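Local coordinates for protein transcriptional regulator (GntR family) (Enterococcus faecalis, PDB 3DDV) that probably senses a small-molecule effector through its UTRA domain and so controls transcription as a member of the GntR family of DNA-binding regulators, at residues Phe14-Pro18 against Pro30-Leu35; Asp45-Cys49 against Ser137-Phe141; Phe72-Leu76 against Pro126-Val130. All blocks are in the same frame, centred on the assembly; numbering follows the deposited sequence.

All three contacts involve one antiparallel sheet, consistent with the UTRA fold. Going from the N terminus, contact 1 comes first: the end of strand 8-16 pairs with the start of strand 34-43, closing a short loop that carries helix 20-26. Strand 34-43 then turns back into strand 46-56, where contact 2 opens; it closes only at 137-141, near the C terminus, about 30 Å between centres from contact 1 and on the opposite side of the chain's centre. Contact 3 nests inside this long loop, seating helix 72-80 on strand 126-135, the sheet neighbour of strand 46-56. No two contacts touch.

Contact 1. Residues Phe14-Pro18 against Pro30-Leu35; sequences FVAKP and PEDSIL
I34 forms the apolar centre of this antiparallel strand pair, which joins edge strand 8-16 to strand 34-43 of the UTRA sheet. With chi1 in p, I34 sends CG2 to within 4.0 Å of P18 CB, and its CG1 lies 4.5 Å from A16 CB; L26 of helix 20-26 packs on the same side chain. On the other sheet face, V15 CG2 meets L35 CD1 at 3.9 Å, both residues with chi1 t. A16 and I34 are the hydrogen-bonded pair (A16 N to I34 O 3.0 Å, I34 N to A16 O 2.9 Å), V15 and L35 the non-hydrogen-bonded pair, with CA atoms 4.5 Å apart. CA-H...O contacts, V15 CA to I34 O at 3.3 Å and S33 CA to A16 O at 3.4 Å, reinforce the ladder. Beyond it K17 and P18 stay extended, E31 takes positive phi (81°), and D32 OD2 accepts a hydrogen bond from G29 N. At the solvent-exposed edge, K17 NZ and E31 OE1 form a salt bridge of 2.8 Å.

Contact 2. Residues Asp45-Cys49 against Ser137-Phe141; sequences DIPIC and SRFEF
D45, in a left-handed conformation (phi 57°, psi 12°), ends the turn that leads into strand 46-56. I46 points its CA-to-CB bond toward segment 137-141 and lays CG2 over one face of the R138 guanidinium, with I46 CG2 3.4 Å from R138 NH1. P47 offers its carbonyl at the guanidinium edge instead: R138 NH1 donates to P47 O at 2.3 Å, with an angle of only 124° at the hydrogen; such bonds are normally longer, so at 2.65 Å resolution the separation is probably imprecise. To get there R138 runs out almost straight, chi1 m followed by t and t, and NH1 also bonds L104 O, so the arginine bridges the strand to the end of helix 98-104. I48, whose CA is 6.2 Å from that of R138, sets CD1 4.3 Å from R138 CB and CG2 3.9 Å from F139 CD1. The F139 ring, chi1 t, also stacks on Y134. I48 has a helical backbone (phi -93°, psi -35°), and it and C49 both face R41. From F139 onward the chain meets the second subunit: F139 O bonds S92 OG, E140 forms a salt bridge with R114, and F141 pairs with a strand, all of that subunit. The arrangement combines a classic beta bulge at I48-C49 with the loop between strands 126-135 and 141-142, which leads into a sheet continued across the subunit interface.

Contact 3. Residues Phe72-Leu76 against Pro126-Val130; sequences FYKTL and PFEYV
A projecting phenylalanine ring and a carboxylate, side by side on a strand, meet the side chains of a helix lying above it. Helix 72-76 runs nearly antiparallel to strand 126-130 (173°), with the axes 11.7 Å apart, so side chains alone bridge the gap; the nearest CA pairs are L76-F127 at 9.7 Å and F72-E128 at 10.2 Å. The main bump is F127, chi1 p. It points into the hollow bounded by F72, Y73 and L76: F72 CZ, 3.9 Å from F127 CD1, and Y73 CE1, 3.7 Å from F127 CE1, meet the edge of the ring, and L76 CD2 approaches F127 CD1 too, at 3.5 Å. F72 and L76 stand one helical turn apart, linked by the bond from L76 N to F72 O (2.9 Å), and so approach the same atom of the ring. The F72 and F127 rings meet obliquely, centroids 6.0 Å apart and planes at 60°. Such packing of a helix on an antiparallel sheet is consistent with the UTRA, or chorismate lyase-like, fold. The non-extended psi of F127 (5°) breaks the strand's usual alternation, so that F127 and E128, consecutive residues, both point toward the helix; the two share S119 as backbone partner. The E128 carboxylate closes the mouth between the outer ends of F72 and Y73. E128 OE2 sits 3.3 Å from F72 CE2, near the plane of that ring, and Y73 OH donates to E128 OE1 at 2.6 Å. S119 OG also hydrogen-bonds E128 OE1, while Y129 turns to helix 20-26.

Contact 1. Residues Phe14-Pro18 against Pro30-Leu35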
loop_
_atom_site.group_PDB
_atom_site.type_symbol
_atom_site.label_atom_id
_atom_site.label_comp_id
_atom_site.label_asym_id
_atom_site.label_seq_id
_atom_site.Cartn_x
_atom_site.Cartn_y
_atom_site.Cartn_z
ATOM N N PHE B 14 -24.267 -24.820 22.945
ATOM C CA PHE B 14 -25.681 -25.000 22.715
ATOM C C PHE B 14 -26.097 -24.706 21.284
ATOM O O PHE B 14 -25.403 -24.002 20.530
ATOM C CB PHE B 14 -26.480 -24.122 23.662
ATOM C CG PHE B 14 -26.251 -22.658 23.486
ATOM C CD1 PHE B 14 -25.522 -21.954 24.408
ATOM C CD2 PHE B 14 -26.822 -21.968 22.419
ATOM C CE1 PHE B 14 -25.332 -20.596 24.264
ATOM C CE2 PHE B 14 -26.636 -20.602 22.269
ATOM C CZ PHE B 14 -25.906 -19.911 23.195
ATOM N N VAL B 15 -27.271 -25.206 20.954
ATOM C CA VAL B 15 -27.827 -25.084 19.639
ATOM C C VAL B 15 -28.710 -23.846 19.543
ATOM O O VAL B 15 -29.480 -23.527 20.438
ATOM C CB VAL B 15 -28.629 -26.341 19.340
ATOM C CG1 VAL B 15 -29.367 -26.226 18.074
ATOM C CG2 VAL B 15 -27.702 -27.520 19.304
ATOM N N ALA B 16 -28.601 -23.135 18.440
ATOM C CA ALA B 16 -29.334 -21.893 18.256
ATOM C C ALA B 16 -29.709 -21.771 16.811
ATOM O O ALA B 16 -29.152 -22.453 15.959
ATOM C CB ALA B 16 -28.495 -20.728 18.646
ATOM N N LYS B 17 -30.686 -20.932 16.533
ATOM C CA LYS B 17 -30.978 -20.615 15.161
ATOM C C LYS B 17 -29.980 -19.509 14.857
ATOM O O LYS B 17 -29.586 -18.769 15.729
ATOM C CB LYS B 17 -32.477 -20.276 14.964
ATOM C CG LYS B 17 -33.354 -21.420 15.522
ATOM C CD LYS B 17 -34.569 -21.804 14.730
ATOM C CE LYS B 17 -35.693 -20.690 14.862
ATOM N NZ LYS B 17 -37.151 -21.171 14.903
ATOM N N PRO B 18 -29.509 -19.437 13.636
ATOM C CA PRO B 18 -28.376 -18.585 13.400
ATOM C C PRO B 18 -28.727 -17.115 13.391
ATOM O O PRO B 18 -29.818 -16.761 13.002
ATOM C CB PRO B 18 -27.931 -19.007 11.993
ATOM C CG PRO B 18 -29.207 -19.465 11.345
ATOM C CD PRO B 18 -29.983 -20.110 12.422
ATOM N N PRO B 30 -32.655 -18.769 7.909
ATOM C CA PRO B 30 -33.004 -18.680 9.302
ATOM C C PRO B 30 -33.579 -20.055 9.510
ATOM O O PRO B 30 -33.941 -20.713 8.503
ATOM C CB PRO B 30 -34.098 -17.614 9.316
ATOM C CG PRO B 30 -34.767 -17.761 7.957
ATOM C CD PRO B 30 -33.575 -17.997 7.055
ATOM N N GLU B 31 -33.661 -20.536 10.729
ATOM C CA GLU B 31 -34.247 -21.877 10.918
ATOM C C GLU B 31 -33.333 -23.060 10.665
ATOM O O GLU B 31 -33.673 -24.136 11.097
ATOM C CB GLU B 31 -35.555 -22.095 10.098
ATOM C CG GLU B 31 -36.602 -20.951 10.178
ATOM C CD GLU B 31 -37.027 -20.680 11.614
ATOM O OE1 GLU B 31 -37.570 -21.639 12.212
ATOM O OE2 GLU B 31 -36.775 -19.550 12.145
ATOM N N ASP B 32 -32.205 -22.901 9.977
ATOM C CA ASP B 32 -31.166 -23.952 10.047
ATOM C C ASP B 32 -30.375 -23.798 11.348
ATOM O O ASP B 32 -29.616 -22.860 11.515
ATOM C CB ASP B 32 -30.175 -23.927 8.878
ATOM C CG ASP B 32 -30.840 -24.088 7.524
ATOM O OD1 ASP B 32 -31.868 -24.792 7.433
ATOM O OD2 ASP B 32 -30.298 -23.507 6.536
ATOM N N SER B 33 -30.530 -24.734 12.264
ATOM C CA SER B 33 -29.778 -24.687 13.496
ATOM C C SER B 33 -28.299 -24.763 13.256
ATOM O O SER B 33 -27.836 -25.414 12.317
ATOM C CB SER B 33 -30.171 -25.856 14.361
ATOM O OG SER B 33 -31.541 -25.733 14.659
ATOM N N ILE B 34 -27.574 -24.113 14.157
ATOM C CA ILE B 34 -26.126 -24.160 14.250
ATOM C C ILE B 34 -25.782 -24.577 15.682
ATOM O O ILE B 34 -26.588 -24.445 16.593
ATOM C CB ILE B 34 -25.517 -22.794 13.991
ATOM C CG1 ILE B 34 -26.058 -21.772 15.018
ATOM C CG2 ILE B 34 -25.809 -22.351 12.557
ATOM C CD1 ILE B 34 -25.037 -20.763 15.602
ATOM N N LEU B 35 -24.592 -25.126 15.859
ATOM C CA LEU B 35 -24.037 -25.404 17.169
ATOM C C LEU B 35 -23.143 -24.239 17.483
ATOM O O LEU B 35 -22.319 -23.862 16.676
ATOM C CB LEU B 35 -23.204 -26.679 17.147
ATOM C CG LEU B 35 -22.611 -27.058 18.501
ATOM C CD1 LEU B 35 -23.775 -27.354 19.492
ATOM C CD2 LEU B 35 -21.661 -28.251 18.384
#

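Contact 2. Residues Asp45-Cys49 against Ser137-Phe141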
loop_
_atom_site.group_PDB
_atom_site.type_symbol
_atom_site.label_atom_id
_atom_site.label_comp_id
_atom_site.label_asym_id
_atom_site.label_seq_id
_atom_site.Cartn_x
_atom_site.Cartn_y
_atom_site.Cartn_z
ATOM N N ASP B 45 -1.105 -22.409 31.920
ATOM C CA ASP B 45 -2.215 -21.884 32.726
ATOM C C ASP B 45 -2.592 -20.410 32.612
ATOM O O ASP B 45 -3.412 -19.912 33.398
ATOM C CB ASP B 45 -2.051 -22.284 34.185
ATOM C CG ASP B 45 -2.975 -23.447 34.551
ATOM O OD1 ASP B 45 -4.245 -23.299 34.389
ATOM O OD2 ASP B 45 -2.417 -24.514 34.964
ATOM N N ILE B 46 -2.054 -19.726 31.614
ATOM C CA ILE B 46 -2.500 -18.380 31.327
ATOM C C ILE B 46 -3.336 -18.457 30.040
ATOM O O ILE B 46 -2.938 -19.115 29.069
ATOM C CB ILE B 46 -1.319 -17.425 31.178
ATOM C CG1 ILE B 46 -0.236 -17.745 32.255
ATOM C CG2 ILE B 46 -1.820 -15.963 31.182
ATOM C CD1 ILE B 46 1.050 -16.854 32.195
ATOM N N PRO B 47 -4.525 -17.835 30.049
ATOM C CA PRO B 47 -5.365 -17.848 28.862
ATOM C C PRO B 47 -4.734 -17.079 27.719
ATOM O O PRO B 47 -4.377 -15.950 27.892
ATOM C CB PRO B 47 -6.657 -17.141 29.302
ATOM C CG PRO B 47 -6.409 -16.569 30.609
ATOM C CD PRO B 47 -5.146 -17.125 31.180
ATOM N N ILE B 48 -4.642 -17.706 26.554
ATOM C CA ILE B 48 -4.144 -17.070 25.351
ATOM C C ILE B 48 -5.305 -16.482 24.550
ATOM O O ILE B 48 -5.156 -15.452 23.919
ATOM C CB ILE B 48 -3.413 -18.083 24.450
ATOM C CG1 ILE B 48 -2.347 -18.861 25.234
ATOM C CG2 ILE B 48 -2.718 -17.374 23.334
ATOM C CD1 ILE B 48 -1.254 -17.968 25.931
ATOM N N CYS B 49 -6.467 -17.124 24.556
ATOM C CA CYS B 49 -7.478 -16.786 23.570
ATOM C C CYS B 49 -8.891 -17.254 23.885
ATOM O O CYS B 49 -9.136 -18.194 24.614
ATOM C CB CYS B 49 -7.033 -17.334 22.205
ATOM S SG CYS B 49 -7.144 -19.101 22.009
ATOM N N SER B 137 -0.521 -9.288 23.799
ATOM C CA SER B 137 0.757 -9.363 24.459
ATOM C C SER B 137 1.224 -10.814 24.654
ATOM O O SER B 137 2.404 -11.086 24.728
ATOM C CB SER B 137 0.615 -8.709 25.816
ATOM O OG SER B 137 0.047 -9.653 26.711
ATOM N N ARG B 138 0.284 -11.734 24.669
ATOM C CA ARG B 138 0.612 -13.116 24.862
ATOM C C ARG B 138 0.606 -13.897 23.585
ATOM O O ARG B 138 0.774 -15.085 23.616
ATOM C CB ARG B 138 -0.368 -13.755 25.824
ATOM C CG ARG B 138 -0.479 -13.057 27.133
ATOM C CD ARG B 138 -1.304 -13.850 28.091
ATOM N NE ARG B 138 -1.847 -13.014 29.146
ATOM C CZ ARG B 138 -3.070 -13.136 29.630
ATOM N NH1 ARG B 138 -3.871 -14.066 29.159
ATOM N NH2 ARG B 138 -3.489 -12.329 30.581
ATOM N N PHE B 139 0.415 -13.254 22.452
ATOM C CA PHE B 139 0.263 -14.017 21.229
ATOM C C PHE B 139 0.899 -13.401 20.003
ATOM O O PHE B 139 1.022 -12.216 19.907
ATOM C CB PHE B 139 -1.217 -14.245 20.977
ATOM C CG PHE B 139 -1.502 -15.094 19.803
ATOM C CD1 PHE B 139 -1.288 -16.424 19.847
ATOM C CD2 PHE B 139 -1.988 -14.558 18.660
ATOM C CE1 PHE B 139 -1.545 -17.189 18.780
ATOM C CE2 PHE B 139 -2.248 -15.337 17.595
ATOM C CZ PHE B 139 -2.026 -16.646 17.656
ATOM N N GLU B 140 1.298 -14.250 19.078
ATOM C CA GLU B 140 1.766 -13.897 17.761
ATOM C C GLU B 140 1.215 -14.827 16.704
ATOM O O GLU B 140 1.338 -15.995 16.830
ATOM C CB GLU B 140 3.295 -14.044 17.714
ATOM C CG GLU B 140 4.082 -13.108 18.605
ATOM C CD GLU B 140 3.924 -11.631 18.229
ATOM O OE1 GLU B 140 3.959 -11.285 17.030
ATOM O OE2 GLU B 140 3.777 -10.809 19.152
ATOM N N PHE B 141 0.683 -14.327 15.616
ATOM C CA PHE B 141 0.125 -15.191 14.590
ATOM C C PHE B 141 1.186 -15.331 13.514
ATOM O O PHE B 141 1.686 -14.351 12.988
ATOM C CB PHE B 141 -1.156 -14.521 14.128
ATOM C CG PHE B 141 -1.877 -15.181 12.992
ATOM C CD1 PHE B 141 -1.393 -15.114 11.694
ATOM C CD2 PHE B 141 -3.123 -15.742 13.194
ATOM C CE1 PHE B 141 -2.112 -15.654 10.627
ATOM C CE2 PHE B 141 -3.821 -16.317 12.161
ATOM C CZ PHE B 141 -3.327 -16.259 10.864
#

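Contact 3. Residues Phe72-Leu76 against Pro126-Val130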
loop_
_atom_site.group_PDB
_atom_site.type_symbol
_atom_site.label_atom_id
_atom_site.label_comp_id
_atom_site.label_asym_id
_atom_site.label_seq_id
_atom_site.Cartn_x
_atom_site.Cartn_y
_atom_site.Cartn_z
ATOM N N PHE B 72 -12.290 -31.944 16.076
ATOM C CA PHE B 72 -13.302 -31.502 15.133
ATOM C C PHE B 72 -12.907 -31.846 13.707
ATOM O O PHE B 72 -13.664 -32.486 12.969
ATOM C CB PHE B 72 -13.558 -30.002 15.275
ATOM C CG PHE B 72 -14.624 -29.489 14.366
ATOM C CD1 PHE B 72 -15.778 -30.241 14.124
ATOM C CD2 PHE B 72 -14.487 -28.253 13.762
ATOM C CE1 PHE B 72 -16.764 -29.774 13.292
ATOM C CE2 PHE B 72 -15.479 -27.775 12.928
ATOM C CZ PHE B 72 -16.623 -28.541 12.696
ATOM N N TYR B 73 -11.695 -31.454 13.345
ATOM C CA TYR B 73 -11.231 -31.667 11.995
ATOM C C TYR B 73 -11.085 -33.156 11.689
ATOM O O TYR B 73 -11.700 -33.646 10.727
ATOM C CB TYR B 73 -9.949 -30.893 11.785
ATOM C CG TYR B 73 -10.134 -29.401 11.683
ATOM C CD1 TYR B 73 -11.365 -28.841 11.319
ATOM C CD2 TYR B 73 -9.061 -28.533 11.910
ATOM C CE1 TYR B 73 -11.540 -27.452 11.192
ATOM C CE2 TYR B 73 -9.226 -27.133 11.789
ATOM C CZ TYR B 73 -10.486 -26.604 11.423
ATOM O OH TYR B 73 -10.688 -25.234 11.292
ATOM N N LYS B 74 -10.302 -33.851 12.528
ATOM C CA LYS B 74 -10.232 -35.328 12.534
ATOM C C LYS B 74 -11.615 -35.956 12.358
ATOM O O LYS B 74 -11.874 -36.712 11.418
ATOM C CB LYS B 74 -9.627 -35.894 13.863
ATOM C CG LYS B 74 -8.224 -35.341 14.323
ATOM C CD LYS B 74 -7.014 -35.917 13.527
ATOM C CE LYS B 74 -5.958 -34.848 13.067
ATOM N NZ LYS B 74 -4.918 -34.485 14.100
ATOM N N THR B 75 -12.515 -35.652 13.278
ATOM C CA THR B 75 -13.798 -36.326 13.296
ATOM C C THR B 75 -14.529 -36.081 12.019
ATOM O O THR B 75 -15.164 -36.966 11.499
ATOM C CB THR B 75 -14.650 -35.854 14.485
ATOM O OG1 THR B 75 -13.885 -36.045 15.692
ATOM C CG2 THR B 75 -16.014 -36.601 14.556
ATOM N N LEU B 76 -14.418 -34.865 11.514
ATOM C CA LEU B 76 -15.191 -34.430 10.350
ATOM C C LEU B 76 -14.829 -35.246 9.115
ATOM O O LEU B 76 -15.703 -35.781 8.410
ATOM C CB LEU B 76 -14.909 -32.952 10.107
ATOM C CG LEU B 76 -16.038 -32.034 9.663
ATOM C CD1 LEU B 76 -17.398 -32.451 10.153
ATOM C CD2 LEU B 76 -15.698 -30.630 10.120
ATOM N N PRO B 126 -19.680 -24.208 3.451
ATOM C CA PRO B 126 -19.180 -23.760 4.753
ATOM C C PRO B 126 -19.438 -24.771 5.855
ATOM O O PRO B 126 -20.518 -25.368 5.913
ATOM C CB PRO B 126 -20.005 -22.516 5.041
ATOM C CG PRO B 126 -20.565 -22.073 3.710
ATOM C CD PRO B 126 -20.644 -23.271 2.846
ATOM N N PHE B 127 -18.474 -24.950 6.743
ATOM C CA PHE B 127 -18.734 -25.769 7.884
ATOM C C PHE B 127 -18.318 -25.143 9.203
ATOM O O PHE B 127 -18.462 -25.761 10.240
ATOM C CB PHE B 127 -18.118 -27.152 7.675
ATOM C CG PHE B 127 -16.639 -27.179 7.763
ATOM C CD1 PHE B 127 -16.015 -27.334 8.990
ATOM C CD2 PHE B 127 -15.856 -27.085 6.620
ATOM C CE1 PHE B 127 -14.626 -27.370 9.081
ATOM C CE2 PHE B 127 -14.480 -27.116 6.699
ATOM C CZ PHE B 127 -13.845 -27.253 7.932
ATOM N N GLU B 128 -17.874 -23.907 9.196
ATOM C CA GLU B 128 -17.285 -23.343 10.378
ATOM C C GLU B 128 -17.295 -21.825 10.245
ATOM O O GLU B 128 -16.916 -21.297 9.190
ATOM C CB GLU B 128 -15.852 -23.820 10.419
ATOM C CG GLU B 128 -15.366 -24.080 11.744
ATOM C CD GLU B 128 -13.858 -24.465 11.817
ATOM O OE1 GLU B 128 -13.004 -24.053 10.938
ATOM O OE2 GLU B 128 -13.562 -25.147 12.848
ATOM N N TYR B 129 -17.720 -21.109 11.278
ATOM C CA TYR B 129 -17.486 -19.667 11.327
ATOM C C TYR B 129 -16.876 -19.391 12.678
ATOM O O TYR B 129 -17.501 -19.558 13.697
ATOM C CB TYR B 129 -18.802 -18.916 11.170
ATOM C CG TYR B 129 -18.679 -17.433 11.340
ATOM C CD1 TYR B 129 -17.567 -16.762 10.898
ATOM C CD2 TYR B 129 -19.698 -16.692 11.906
ATOM C CE1 TYR B 129 -17.451 -15.398 11.034
ATOM C CE2 TYR B 129 -19.597 -15.306 12.020
ATOM C CZ TYR B 129 -18.455 -14.679 11.590
ATOM O OH TYR B 129 -18.298 -13.322 11.720
ATOM N N VAL B 130 -15.627 -19.018 12.703
ATOM C CA VAL B 130 -14.877 -19.054 13.955
ATOM C C VAL B 130 -14.320 -17.681 14.200
ATOM O O VAL B 130 -13.826 -17.019 13.279
ATOM C CB VAL B 130 -13.756 -20.157 13.929
ATOM C CG1 VAL B 130 -13.062 -20.272 15.283
ATOM C CG2 VAL B 130 -14.366 -21.504 13.501
#